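PDB 6OTU: glucose-6-phosphate isomerase from Chlamydia trachomatis D/UW-3/CX, which catalyses the reversible isomerisation of glucose-6-phosphate to fructose-6-phosphate, linking the two hexose phosphates of glycolysis and gluconeogenesis. Local coordinates for the interface of chains A and B. Coordinates in Å, arbitrary orientation; residue numbers count along the deposited sequence, not the author numbering. Chains: chain A/B, Glucose-6-phosphate isomerase.

The interface of chains A and B. Residues chain A 354-355, 358-359; chain B 388, 390-391, 395.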
loop_
_atom_site.group_PDB
_atom_site.type_symbol
_atom_site.label_atom_id
_atom_site.label_comp_id
_atom_site.label_asym_id
_atom_site.label_seq_id
_atom_site.Cartn_x
_atom_site.Cartn_y
_atom_site.Cartn_z
ATOM N N MET A 354 -9.685 -5.414 -6.939
ATOM C CA MET A 354 -9.207 -6.796 -6.860
ATOM C C MET A 354 -10.257 -7.735 -6.274
ATOM O O MET A 354 -10.330 -8.908 -6.664
ATOM C CB MET A 354 -7.921 -6.869 -6.043
ATOM C CG MET A 354 -6.786 -6.070 -6.679
ATOM S SD MET A 354 -5.220 -6.251 -5.825
ATOM C CE MET A 354 -4.806 -7.924 -6.269
ATOM N N GLU A 355 -11.051 -7.269 -5.309
ATOM C CA GLU A 355 -12.112 -8.134 -4.798
ATOM C C GLU A 355 -13.236 -8.304 -5.822
ATOM O O GLU A 355 -13.823 -9.390 -5.935
ATOM C CB GLU A 355 -12.659 -7.589 -3.481
ATOM C CG GLU A 355 -13.246 -8.659 -2.599
ATOM C CD GLU A 355 -14.092 -8.089 -1.510
ATOM O OE1 GLU A 355 -14.727 -8.882 -0.800
ATOM O OE2 GLU A 355 -14.132 -6.849 -1.364
ATOM N N GLY A 358 -11.163 -10.013 -9.181
ATOM C CA GLY A 358 -10.242 -11.118 -8.986
ATOM C C GLY A 358 -10.945 -12.449 -9.153
ATOM O O GLY A 358 -11.130 -13.188 -8.186
ATOM N N LYS A 359 -11.352 -12.758 -10.380
ATOM C CA LYS A 359 -12.219 -13.894 -10.659
ATOM C C LYS A 359 -11.653 -14.681 -11.825
ATOM O O LYS A 359 -10.884 -14.154 -12.634
ATOM C CB LYS A 359 -13.642 -13.445 -10.989
ATOM C CG LYS A 359 -14.246 -12.507 -9.960
ATOM C CD LYS A 359 -14.604 -13.274 -8.682
ATOM C CE LYS A 359 -14.964 -12.327 -7.552
ATOM N NZ LYS A 359 -16.118 -11.470 -7.904
ATOM N N PHE B 388 -8.393 -7.970 -0.955
ATOM C CA PHE B 388 -7.705 -8.471 -2.142
ATOM C C PHE B 388 -7.310 -9.930 -2.033
ATOM O O PHE B 388 -6.879 -10.506 -3.037
ATOM C CB PHE B 388 -6.460 -7.629 -2.482
ATOM C CG PHE B 388 -5.460 -7.513 -1.373
ATOM C CD1 PHE B 388 -4.522 -8.517 -1.151
ATOM C CD2 PHE B 388 -5.413 -6.372 -0.581
ATOM C CE1 PHE B 388 -3.580 -8.399 -0.138
ATOM C CE2 PHE B 388 -4.477 -6.254 0.444
ATOM C CZ PHE B 388 -3.558 -7.274 0.663
ATOM N N GLN B 390 -9.431 -12.121 -2.039
ATOM C CA GLN B 390 -10.282 -12.661 -3.097
ATOM C C GLN B 390 -9.471 -13.031 -4.339
ATOM O O GLN B 390 -9.648 -14.118 -4.904
ATOM C CB GLN B 390 -11.367 -11.653 -3.477
ATOM C CG GLN B 390 -12.123 -12.038 -4.750
ATOM C CD GLN B 390 -12.819 -13.389 -4.625
ATOM O OE1 GLN B 390 -13.459 -13.671 -3.614
ATOM N NE2 GLN B 390 -12.693 -14.227 -5.645
ATOM N N SER B 391 -8.562 -12.141 -4.773
ATOM C CA SER B 391 -7.790 -12.398 -5.991
ATOM C C SER B 391 -6.682 -13.433 -5.777
ATOM O O SER B 391 -6.361 -14.199 -6.695
ATOM C CB SER B 391 -7.195 -11.088 -6.526
ATOM O OG SER B 391 -6.651 -11.299 -7.809
ATOM N N GLY B 395 -8.365 -15.271 -8.325
ATOM C CA GLY B 395 -7.984 -14.533 -9.510
ATOM C C GLY B 395 -7.120 -15.364 -10.436
ATOM O O GLY B 395 -6.792 -16.518 -10.175
#
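B:Gln390, near the start of helix 389-394, reaches across to A:Gly358, just past the end of helix 345-357, in the two-fold dimer interface of this phosphoglucose isomerase. The family is well known to work as a dimer with active sites close to the subunit boundary, and the proton donor A:Glu355 belongs to this patch. A hydrogen bond joins the chains here: the side-chain amide nitrogen NE2 of B:Gln390 donates to the backbone carbonyl O of A:Gly358 over 3.2 Å, nearly straight at the hydrogen (174°). The acceptor lies almost in the amide plane of the glutamine, while the donor stands tilted from the carbonyl plane of the glycine. CG of B:Gln390 is anti to its backbone nitrogen, and a bend at chi2 (60°) turns the amide towards that carbonyl; the bond, in turn, probably restrains the amide's rotation.

Aliphatic contacts flank the glutamine chain. CB of B:Gln390 touches CG of A:Glu355 at 3.6 Å, the two side chains crossing at about a right angle. CG of the glutamate makes this contact, and the carboxylate lies beyond it; the contact may help to support the stem of this catalytic residue. Nearer the amide end, CE of A:Lys359 lies 3.8 Å from CD of B:Gln390, and the lysine likewise runs across the glutamine.

A second cluster forms around A:Met354. Its SD rests 3.8 Å from CB of B:Phe388, with the two side chains side by side and pointing the same way; the methionine meets the stem of the phenylalanine rather than its ring. The bend at chi3 (72°) brings the terminal methyl CE to 4.0 Å from CB of B:Ser391. That same CB packs 3.9 Å from CA of A:Gly358, where the glycine offers bare backbone to the partner helix.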